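PDB 1ZPU: iron transport multicopper oxidase FET3 from Saccharomyces cerevisiae, which oxidises ferrous to ferric iron for high-affinity uptake through the permease FTR1, uses four copper ions to reduce dioxygen to water, and also oxidises cuprous copper. Local coordinates for residues G10-N15 and V24-G29; Q358-E363 and D480-Q485. All blocks are in the same frame, centred on the assembly; numbering follows the deposited sequence.

Interaction 1. Residues G10-N15 and V24-G29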
loop_
_atom_site.group_PDB
_atom_site.type_symbol
_atom_site.label_atom_id
_atom_site.label_comp_id
_atom_site.label_asym_id
_atom_site.label_seq_id
_atom_site.Cartn_x
_atom_site.Cartn_y
_atom_site.Cartn_z
ATOM N N GLY A 10 15.984 14.414 2.617
ATOM C CA GLY A 10 16.183 15.705 3.252
ATOM C C GLY A 10 14.877 16.403 3.529
ATOM O O GLY A 10 13.819 15.913 3.159
ATOM N N TRP A 11 14.953 17.554 4.184
ATOM C CA TRP A 11 13.783 18.374 4.468
ATOM C C TRP A 11 13.911 19.737 3.814
ATOM O O TRP A 11 14.952 20.380 3.909
ATOM C CB TRP A 11 13.601 18.556 5.974
ATOM C CG TRP A 11 13.148 17.333 6.703
ATOM C CD1 TRP A 11 13.920 16.480 7.431
ATOM C CD2 TRP A 11 11.808 16.823 6.774
ATOM N NE1 TRP A 11 13.157 15.471 7.955
ATOM C CE2 TRP A 11 11.852 15.651 7.568
ATOM C CE3 TRP A 11 10.574 17.242 6.246
ATOM C CZ2 TRP A 11 10.704 14.882 7.849
ATOM C CZ3 TRP A 11 9.433 16.478 6.527
ATOM C CH2 TRP A 11 9.512 15.311 7.329
ATOM N N ASP A 12 12.851 20.173 3.151
ATOM C CA ASP A 12 12.776 21.517 2.596
ATOM C C ASP A 12 11.341 21.988 2.601
ATOM O O ASP A 12 10.418 21.172 2.576
ATOM C CB ASP A 12 13.323 21.540 1.175
ATOM C CG ASP A 12 14.824 21.760 1.145
ATOM O OD1 ASP A 12 15.233 22.952 1.158
ATOM O OD2 ASP A 12 15.588 20.749 1.127
ATOM N N TYR A 13 11.162 23.304 2.630
ATOM C CA TYR A 13 9.836 23.901 2.538
ATOM C C TYR A 13 9.270 23.845 1.118
ATOM O O TYR A 13 9.961 24.188 0.166
ATOM C CB TYR A 13 9.852 25.338 3.070
ATOM C CG TYR A 13 9.858 25.369 4.577
ATOM C CD1 TYR A 13 11.061 25.396 5.298
ATOM C CD2 TYR A 13 8.663 25.325 5.292
ATOM C CE1 TYR A 13 11.063 25.391 6.693
ATOM C CE2 TYR A 13 8.656 25.325 6.682
ATOM C CZ TYR A 13 9.854 25.358 7.383
ATOM O OH TYR A 13 9.828 25.354 8.773
ATOM N N ARG A 14 8.037 23.366 0.987
ATOM C CA ARG A 14 7.258 23.541 -0.236
ATOM C C ARG A 14 5.838 23.935 0.142
ATOM O O ARG A 14 5.374 23.658 1.259
ATOM C CB ARG A 14 7.162 22.254 -1.064
ATOM C CG ARG A 14 8.416 21.769 -1.753
ATOM C CD ARG A 14 9.062 22.776 -2.672
ATOM N NE ARG A 14 10.492 22.678 -2.418
ATOM C CZ ARG A 14 11.386 22.101 -3.218
ATOM N NH1 ARG A 14 11.013 21.599 -4.399
ATOM N NH2 ARG A 14 12.662 22.062 -2.838
ATOM N N ASN A 15 5.146 24.585 -0.787
ATOM C CA ASN A 15 3.738 24.820 -0.604
ATOM C C ASN A 15 2.991 23.964 -1.610
ATOM O O ASN A 15 2.639 24.432 -2.684
ATOM C CB ASN A 15 3.396 26.302 -0.742
ATOM C CG ASN A 15 1.964 26.602 -0.348
ATOM O OD1 ASN A 15 1.099 25.728 -0.443
ATOM N ND2 ASN A 15 1.700 27.827 0.106
ATOM N N VAL A 24 8.698 19.374 3.540
ATOM C CA VAL A 24 8.416 18.098 2.909
ATOM C C VAL A 24 9.722 17.316 2.752
ATOM O O VAL A 24 10.810 17.914 2.824
ATOM C CB VAL A 24 7.692 18.289 1.538
ATOM C CG1 VAL A 24 6.362 18.989 1.722
ATOM C CG2 VAL A 24 8.542 19.083 0.576
ATOM N N ILE A 25 9.622 15.994 2.555
ATOM C CA ILE A 25 10.820 15.157 2.363
ATOM C C ILE A 25 11.333 15.201 0.916
ATOM O O ILE A 25 10.658 14.756 -0.016
ATOM C CB ILE A 25 10.627 13.693 2.811
ATOM C CG1 ILE A 25 9.880 13.626 4.144
ATOM C CG2 ILE A 25 11.989 13.017 2.974
ATOM C CD1 ILE A 25 9.782 12.235 4.749
ATOM N N THR A 26 12.537 15.730 0.745
ATOM C CA THR A 26 13.107 15.902 -0.575
ATOM C C THR A 26 14.010 14.747 -0.994
ATOM O O THR A 26 14.497 14.006 -0.156
ATOM C CB THR A 26 13.880 17.217 -0.636
ATOM O OG1 THR A 26 14.779 17.290 0.471
ATOM C CG2 THR A 26 12.906 18.380 -0.558
ATOM N N CYS A 27 14.215 14.610 -2.297
ATOM C CA CYS A 27 15.181 13.694 -2.859
ATOM C C CYS A 27 16.292 14.510 -3.513
ATOM O O CYS A 27 16.050 15.196 -4.509
ATOM C CB CYS A 27 14.493 12.815 -3.901
ATOM S SG CYS A 27 15.620 11.776 -4.844
ATOM N N ASN A 28 17.506 14.442 -2.959
ATOM C CA ASN A 28 18.636 15.281 -3.419
ATOM C C ASN A 28 18.279 16.764 -3.510
ATOM O O ASN A 28 18.671 17.449 -4.450
ATOM C CB ASN A 28 19.177 14.796 -4.765
ATOM C CG ASN A 28 19.660 13.361 -4.723
ATOM O OD1 ASN A 28 19.916 12.791 -3.657
ATOM N ND2 ASN A 28 19.799 12.767 -5.896
ATOM N N GLY A 29 17.523 17.251 -2.535
ATOM C CA GLY A 29 17.047 18.625 -2.548
ATOM C C GLY A 29 15.844 18.912 -3.431
ATOM O O GLY A 29 15.379 20.050 -3.464
#
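Trp11 lays one face of its indole over Ile25. The CG1 methylene of Ile25 stands 3.9 Å from the centroid of the Trp11 six-membered ring, displaced toward the rim on the CH2 and CZ3 side, a CH-pi contact. Trp11 CG lies anti to its own carbonyl carbon (chi1 -71°), and from there the six-membered ring reaches back toward the partner strand; its CE3 corner comes 3.5 Å from Val24 O, obliquely to the ring. The second flat group, the guanidinium of Arg14, is met at its edge by Gly29 O, with a long, weak hydrogen bond of 3.4 Å from NH2. In the same plane, Arg14 NE turns back to Tyr13 O at 3.0 Å, which would limit rotation of the group.

Between these two flat groups runs an antiparallel ladder. Gly10 and Thr26 form a hydrogen-bonded pair, in which Thr26 N to Gly10 O is firm (2.7 Å) and the return bond from Gly10 N weak. Trp11 and Ile25 make the non-hydrogen-bonded pair, and Asp12 and Val24 exchange two nearly straight bonds, Val24 N to Asp12 O measuring 2.7 Å. On the face turned from the indole, the Asp12 side chain crosses that of Thr26 at about a right angle, CB against CG2. Further along, the aliphatic part of Arg14 lies across Val24, its CG 3.6 Å from Val24 CG2.

This is a beta hairpin, two strands consecutive in the chain that pair antiparallel, here forming one edge of a sheet. Strand 22-27 is the outermost strand in this chain of a mixed four-stranded sheet in the first plastocyanin-like domain. Strand 2-14 separates it from strand 43-49, which runs parallel to 2-14, while Met52, Leu146 and Pro23 pack around Trp11.

Interaction 2. Residues Q358-E363 and D480-Q485. With NAG (2-acetamido-2-deoxy-beta-D-glucopyranose), chain B.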
loop_
_atom_site.group_PDB
_atom_site.type_symbol
_atom_site.label_atom_id
_atom_site.label_comp_id
_atom_site.label_asym_id
_atom_site.label_seq_id
_atom_site.Cartn_x
_atom_site.Cartn_y
_atom_site.Cartn_z
ATOM N N GLN A 358 15.825 -24.586 12.654
ATOM C CA GLN A 358 14.757 -24.224 13.583
ATOM C C GLN A 358 13.820 -23.163 12.990
ATOM O O GLN A 358 12.922 -22.644 13.667
ATOM C CB GLN A 358 15.358 -23.706 14.887
ATOM C CG GLN A 358 16.035 -24.752 15.729
ATOM C CD GLN A 358 15.872 -24.480 17.209
ATOM O OE1 GLN A 358 16.845 -24.203 17.913
ATOM N NE2 GLN A 358 14.630 -24.546 17.689
ATOM N N ALA A 359 14.036 -22.849 11.721
ATOM C CA ALA A 359 13.270 -21.832 11.025
ATOM C C ALA A 359 11.805 -22.216 10.796
ATOM O O ALA A 359 10.986 -21.358 10.486
ATOM C CB ALA A 359 13.950 -21.510 9.707
ATOM N N ASN A 360 11.484 -23.496 10.945
ATOM C CA ASN A 360 10.121 -23.986 10.756
ATOM C C ASN A 360 9.279 -23.880 12.022
ATOM O O ASN A 360 8.053 -24.022 11.974
ATOM C CB ASN A 360 10.120 -25.436 10.254
ATOM C CG ASN A 360 8.754 -25.873 9.729
ATOM O OD1 ASN A 360 7.979 -25.051 9.225
ATOM N ND2 ASN A 360 8.457 -27.177 9.847
ATOM N N ASN A 361 9.945 -23.641 13.150
ATOM C CA ASN A 361 9.278 -23.469 14.440
ATOM C C ASN A 361 8.817 -22.018 14.619
ATOM O O ASN A 361 9.636 -21.106 14.736
ATOM C CB ASN A 361 10.220 -23.898 15.571
ATOM C CG ASN A 361 9.616 -23.708 16.952
ATOM O OD1 ASN A 361 8.420 -23.437 17.102
ATOM N ND2 ASN A 361 10.450 -23.857 17.976
ATOM N N SER A 362 7.501 -21.819 14.639
ATOM C CA SER A 362 6.898 -20.481 14.683
ATOM C C SER A 362 7.257 -19.689 15.941
ATOM O O SER A 362 7.282 -18.451 15.919
ATOM C CB SER A 362 5.374 -20.583 14.541
ATOM O OG SER A 362 4.783 -21.184 15.687
ATOM N N GLU A 363 7.545 -20.420 17.017
ATOM C CA GLU A 363 7.821 -19.851 18.330
ATOM C C GLU A 363 8.967 -18.840 18.321
ATOM O O GLU A 363 8.914 -17.839 19.042
ATOM C CB GLU A 363 8.128 -20.974 19.324
ATOM C CG GLU A 363 8.086 -20.537 20.764
ATOM C CD GLU A 363 8.477 -21.640 21.718
ATOM O OE1 GLU A 363 9.629 -22.137 21.642
ATOM O OE2 GLU A 363 7.630 -22.006 22.561
ATOM N N ASP A 480 7.937 -20.615 3.178
ATOM C CA ASP A 480 8.962 -21.642 3.443
ATOM C C ASP A 480 10.368 -21.101 3.727
ATOM O O ASP A 480 11.166 -20.898 2.811
ATOM C CB ASP A 480 8.980 -22.774 2.389
ATOM C CG ASP A 480 9.449 -22.309 1.031
ATOM O OD1 ASP A 480 9.279 -21.113 0.716
ATOM O OD2 ASP A 480 9.985 -23.146 0.274
ATOM N N PRO A 481 10.662 -20.858 5.016
ATOM C CA PRO A 481 11.960 -20.362 5.457
ATOM C C PRO A 481 13.112 -21.218 4.948
ATOM O O PRO A 481 14.215 -20.703 4.782
ATOM C CB PRO A 481 11.877 -20.452 6.986
ATOM C CG PRO A 481 10.697 -21.332 7.273
ATOM C CD PRO A 481 9.752 -21.067 6.155
ATOM N N PHE A 482 12.868 -22.503 4.698
ATOM C CA PHE A 482 13.919 -23.361 4.151
ATOM C C PHE A 482 14.217 -23.008 2.696
ATOM O O PHE A 482 15.370 -23.037 2.275
ATOM C CB PHE A 482 13.584 -24.849 4.305
ATOM C CG PHE A 482 13.478 -25.306 5.738
ATOM C CD1 PHE A 482 12.425 -26.122 6.143
ATOM C CD2 PHE A 482 14.421 -24.917 6.686
ATOM C CE1 PHE A 482 12.314 -26.546 7.468
ATOM C CE2 PHE A 482 14.316 -25.335 8.009
ATOM C CZ PHE A 482 13.260 -26.149 8.399
ATOM N N GLY A 483 13.180 -22.659 1.940
ATOM C CA GLY A 483 13.348 -22.141 0.579
ATOM C C GLY A 483 14.175 -20.868 0.557
ATOM O O GLY A 483 15.001 -20.675 -0.332
ATOM N N ILE A 484 13.950 -20.008 1.551
ATOM C CA ILE A 484 14.711 -18.767 1.718
ATOM C C ILE A 484 16.185 -19.083 1.959
ATOM O O ILE A 484 17.053 -18.522 1.296
ATOM C CB ILE A 484 14.158 -17.883 2.871
ATOM C CG1 ILE A 484 12.780 -17.336 2.524
ATOM C CG2 ILE A 484 15.091 -16.727 3.187
ATOM C CD1 ILE A 484 11.996 -16.930 3.739
ATOM N N GLN A 485 16.460 -19.991 2.894
ATOM C CA GLN A 485 17.836 -20.334 3.255
ATOM C C GLN A 485 18.586 -20.966 2.091
ATOM O O GLN A 485 19.776 -20.715 1.905
ATOM C CB GLN A 485 17.866 -21.302 4.435
ATOM C CG GLN A 485 17.543 -20.708 5.788
ATOM C CD GLN A 485 17.307 -21.782 6.850
ATOM O OE1 GLN A 485 16.980 -22.928 6.536
ATOM N NE2 GLN A 485 17.461 -21.408 8.112
HETATM C C1 NAG B . 7.123 -27.501 9.368
HETATM C C2 NAG B . 6.060 -28.291 10.145
HETATM C C3 NAG B . 5.919 -29.782 9.753
HETATM C C4 NAG B . 6.789 -30.305 8.587
HETATM C C5 NAG B . 7.722 -29.250 7.960
HETATM C C6 NAG B . 8.107 -29.552 6.513
HETATM C C7 NAG B . 5.912 -27.328 12.426
HETATM C C8 NAG B . 6.745 -27.128 13.665
HETATM N N2 NAG B . 6.373 -28.239 11.566
HETATM O O3 NAG B . 4.560 -30.094 9.497
HETATM O O4 NAG B . 7.545 -31.412 9.054
HETATM O O5 NAG B . 7.139 -27.962 8.030
HETATM O O6 NAG B . 9.325 -28.870 6.223
HETATM O O7 NAG B . 4.873 -26.683 12.255
#
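Asn360 serves two partners at once: its ND2 is covalently joined to C1 of an N-linked N-acetylglucosamine, while its CB packs 3.7 Å from CE1 and CZ of Phe482. CG lies anti to the backbone N (chi1 -166°), and the glycan bond is made further out, at ND2. Phe482 also nears the sugar, whose O6 lies in the ring plane at the edge, 4.0 Å from CE1. No hydrogen bond spans the two segments. Ala359 CB lies 3.6 Å from Pro481 CB, and Pro481 CG sits 3.2 Å from Ala359 O, which is hydrogen-bonded to Tyr365 OH.

The loop side is a type I turn, Gln358 to Asn361, followed by an Asx turn in which Asn361 OD1 accepts from Glu363 N. It faces helix 481-486, which follows strand 474-479 of the third plastocyanin-like domain, with Asp480 at the N-cap; Ile373 of strand 371-374 touches both Asn360 and Pro481. An alanine in place of Phe482 would probably leave Asn360 CB without its aromatic neighbour and open a gap beside the sugar. Gln485 extends to within 3.9 Å of Ala359 CB through NE2, an atom that hydrogen-bonds to the backbone oxygens of Gly356 and Val352.

Overall arrangement
Interaction 1 closes before interaction 2 opens along the chain, and their centres lie 41 Å apart, with nearest atoms about 29 Å from each other. They share no sheet: residues 10-15 and 24-29 belong to a hairpin in the first plastocyanin-like domain, whereas 358-363 and 480-485 join a loop to a short helix in the third. The contrast illustrates two kinds of contact within one protein: a local one held mainly by backbone bonds, and one bringing together segments 117 residues apart without a hydrogen bond between them. The hairpin's Ile25 side chain is about 10 Å from that of the type 3 copper ligand His105; interaction 2 lies away from the copper sites and carries a glycan.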